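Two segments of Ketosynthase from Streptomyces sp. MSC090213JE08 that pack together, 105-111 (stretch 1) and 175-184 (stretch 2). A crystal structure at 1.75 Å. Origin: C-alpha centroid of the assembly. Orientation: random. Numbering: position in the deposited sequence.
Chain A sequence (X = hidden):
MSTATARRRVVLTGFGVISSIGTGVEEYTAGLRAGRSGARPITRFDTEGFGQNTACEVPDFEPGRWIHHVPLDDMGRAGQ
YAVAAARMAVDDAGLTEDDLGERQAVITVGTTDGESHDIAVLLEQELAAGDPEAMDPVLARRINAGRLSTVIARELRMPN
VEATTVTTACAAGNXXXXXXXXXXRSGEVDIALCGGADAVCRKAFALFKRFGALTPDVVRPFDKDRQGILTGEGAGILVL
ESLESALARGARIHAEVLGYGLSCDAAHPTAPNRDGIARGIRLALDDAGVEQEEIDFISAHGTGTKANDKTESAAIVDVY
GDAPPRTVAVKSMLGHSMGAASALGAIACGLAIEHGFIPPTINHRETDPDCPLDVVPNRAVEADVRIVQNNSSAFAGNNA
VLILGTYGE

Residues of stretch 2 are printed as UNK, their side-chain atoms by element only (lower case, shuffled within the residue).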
# COMPACT_ATOMS: atom_id res chain seq x y z
N ALA A 105 1.19 17.51 -4.24
CA ALA A 105 0.22 16.53 -4.71
C ALA A 105 0.47 15.23 -3.99
O ALA A 105 1.58 14.98 -3.46
CB ALA A 105 0.37 16.35 -6.20
N VAL A 106 -0.57 14.41 -4.00
CA VAL A 106 -0.44 13.09 -3.56
C VAL A 106 -0.54 12.21 -4.81
O VAL A 106 -1.41 12.42 -5.64
CB VAL A 106 -1.50 12.75 -2.48
CG1 VAL A 106 -1.66 11.25 -2.30
CG2 VAL A 106 -1.16 13.41 -1.16
N ILE A 107 0.35 11.21 -4.90
CA ILE A 107 0.29 10.18 -5.92
C ILE A 107 0.23 8.85 -5.17
O ILE A 107 1.15 8.52 -4.48
CB ILE A 107 1.52 10.23 -6.84
CG1 ILE A 107 1.61 11.55 -7.58
CG2 ILE A 107 1.51 9.02 -7.77
CD1 ILE A 107 2.87 11.66 -8.42
N THR A 108 -0.88 8.16 -5.31
CA THR A 108 -1.09 6.96 -4.54
C THR A 108 -1.64 5.92 -5.50
O THR A 108 -2.69 6.14 -6.13
CB THR A 108 -1.90 7.28 -3.29
OG1 THR A 108 -2.18 6.07 -2.59
CG2 THR A 108 -3.18 8.01 -3.61
N VAL A 109 -0.81 4.88 -5.69
CA VAL A 109 -1.02 3.81 -6.59
C VAL A 109 -1.17 2.55 -5.75
O VAL A 109 -0.31 2.20 -4.98
CB VAL A 109 0.13 3.63 -7.59
CG1 VAL A 109 -0.17 2.45 -8.50
CG2 VAL A 109 0.35 4.89 -8.41
N GLY A 110 -2.27 1.85 -5.98
CA GLY A 110 -2.51 0.58 -5.35
C GLY A 110 -1.87 -0.53 -6.15
O GLY A 110 -1.76 -0.44 -7.35
N THR A 111 -1.49 -1.62 -5.48
CA THR A 111 -1.02 -2.79 -6.17
C THR A 111 -1.21 -4.04 -5.32
O THR A 111 -1.19 -3.97 -4.09
CB THR A 111 0.46 -2.68 -6.56
OG1 THR A 111 0.62 -3.63 -7.61
CG2 THR A 111 1.43 -3.01 -5.47
N UNK A 175 -8.69 2.22 -1.89
CA UNK A 175 -7.91 2.82 -0.78
C UNK A 175 -7.22 4.09 -1.26
O UNK A 175 -7.16 5.10 -0.54
c UNK A 175 -7.14 0.11 3.03
c UNK A 175 -8.07 -0.15 0.45
c UNK A 175 -6.82 1.91 -0.26
c UNK A 175 -7.26 0.92 0.77
c UNK A 175 -7.94 -0.96 2.70
c UNK A 175 -6.81 1.04 2.07
c UNK A 175 -8.42 -1.08 1.41
o UNK A 175 -8.26 -1.85 3.69
N UNK A 176 -6.65 3.99 -2.46
CA UNK A 176 -5.82 5.06 -3.00
C UNK A 176 -6.68 6.29 -3.32
O UNK A 176 -6.29 7.41 -3.01
c UNK A 176 -5.05 4.56 -4.22
o UNK A 176 -4.08 3.58 -3.86
N UNK A 177 -7.85 6.08 -3.96
CA UNK A 177 -8.77 7.14 -4.27
C UNK A 177 -9.24 7.79 -2.96
O UNK A 177 -9.28 9.01 -2.84
c UNK A 177 -9.54 6.16 -6.50
c UNK A 177 -11.03 7.69 -5.24
c UNK A 177 -9.96 6.63 -5.11
N UNK A 178 -9.58 6.95 -1.98
CA UNK A 178 -10.00 7.42 -0.68
C UNK A 178 -8.94 8.25 -0.00
O UNK A 178 -9.22 9.31 0.57
N UNK A 179 -7.67 7.83 -0.13
CA UNK A 179 -6.59 8.58 0.44
C UNK A 179 -6.44 9.93 -0.26
O UNK A 179 -6.20 10.96 0.38
c UNK A 179 -5.26 7.82 0.37
c UNK A 179 -1.97 9.49 1.27
c UNK A 179 -2.20 9.88 2.58
c UNK A 179 -3.42 9.61 3.17
c UNK A 179 -4.18 8.52 1.14
o UNK A 179 -1.25 10.51 3.32
c UNK A 179 -2.97 8.85 0.55
c UNK A 179 -4.40 8.95 2.44
N UNK A 180 -6.58 9.92 -1.57
CA UNK A 180 -6.61 11.19 -2.31
C UNK A 180 -7.71 12.08 -1.78
O UNK A 180 -7.51 13.25 -1.59
N UNK A 181 -8.88 11.51 -1.55
CA UNK A 181 -10.01 12.26 -1.09
C UNK A 181 -9.67 12.86 0.27
O UNK A 181 -9.84 14.06 0.49
c UNK A 181 -13.41 10.80 0.02
c UNK A 181 -13.00 13.07 -1.02
c UNK A 181 -11.22 11.34 -1.01
c UNK A 181 -12.41 11.91 -0.25
N UNK A 182 -9.18 12.03 1.19
CA UNK A 182 -8.85 12.51 2.52
C UNK A 182 -7.76 13.57 2.44
O UNK A 182 -7.80 14.57 3.18
c UNK A 182 -9.55 10.48 3.83
o UNK A 182 -10.73 10.98 3.81
o UNK A 182 -9.27 9.33 4.24
c UNK A 182 -8.40 11.36 3.41
N UNK A 183 -6.80 13.37 1.51
CA UNK A 183 -5.68 14.26 1.44
C UNK A 183 -6.15 15.64 0.95
O UNK A 183 -5.72 16.67 1.49
o UNK A 183 -4.01 12.52 1.19
c UNK A 183 -4.57 13.69 0.60
N UNK A 184 -7.03 15.63 -0.04
CA UNK A 184 -7.59 16.91 -0.55
C UNK A 184 -8.54 17.51 0.50
O UNK A 184 -8.49 18.71 0.76
c UNK A 184 -7.75 15.84 -4.26
c UNK A 184 -8.26 16.72 -1.92
c UNK A 184 -9.04 17.97 -2.32
c UNK A 184 -7.20 16.39 -2.97

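Position 175 carries one carbon leading to a six-carbon ring that bears a single oxygen. Its CB points sideways, the ring leads away, and the side chain does not reach the strand. A hydroxylated ring is tyrosine: Tyr175, whose hydroxyl is hydrogen-bonded elsewhere in the structure.

Position 176 has one carbon and one oxygen. Its CB points toward the strand, and the oxygen lies 3.4 Å from Thr108 OG1 and 3.3 Å from Gly110 N. This is serine. So short a side chain suits a place where the backbones come close, Ser176 CA being 5.3 Å from Thr108 CA. The contact with Thr108 OG1 is at best a weak hydrogen bond; that with Gly110 N has too poor an angle to count as one.

At position 177 three carbons form a fork at CB, the pattern of valine. Val177 points away from the strand and touches none of it.

Position 178 has no side-chain atoms and is therefore glycine. Gly178 lies on the part of the helix turned from the strand, where even a CB would point away.

Position 179 repeats the pattern of one carbon, a six-carbon ring and an oxygen, but here CB points toward the strand. Thr108 CG2 sits at the ring's edge, near its plane, while Val106 CG1 approaches obliquely. The residue is Tyr179; its CD2 lies 3.9 Å from Val106 CG1, an apolar contact that the ring's carbon surface suits well.

Position 180, again without side-chain atoms, is glycine. Thr108 CG2 lies 4.4 Å from Gly180 N; a CB here would point sideways and be crowded by Val177 O, at 3.3 Å, rather than by the strand.

Position 181 bears four carbons forked at the second, which identifies Leu181, out of the strand's reach. Position 182 has two carbons, the second carrying two oxygens: Asp182, also out of reach, its carboxylate hydrogen-bonded elsewhere.

Position 183 shows one carbon and one oxygen, the latter 3.8 Å from Val106 CG2. It is Ser183, whose OG donates to Tyr179 O at 2.8 Å, so the hydroxyl is satisfied within the helix while resting against a methyl.

Position 184 has four carbons forked at the first, one arm two carbons long: Ile184, too distant for contact.

The contact thus joins a nearly antiparallel helix and strand, at 163°. Strand alternation turns Val106 and Thr108 toward the helix and Ile107 and Val109 away. Ser176 fits beside Thr108 and Gly110, Thr108 CG2 reaching 3.2 Å from Ser176 O, while Tyr179 adds apolar packing; the buried surface totals 272 Å².

Stretch 2, residues 175-184: YSVGYGLDSI
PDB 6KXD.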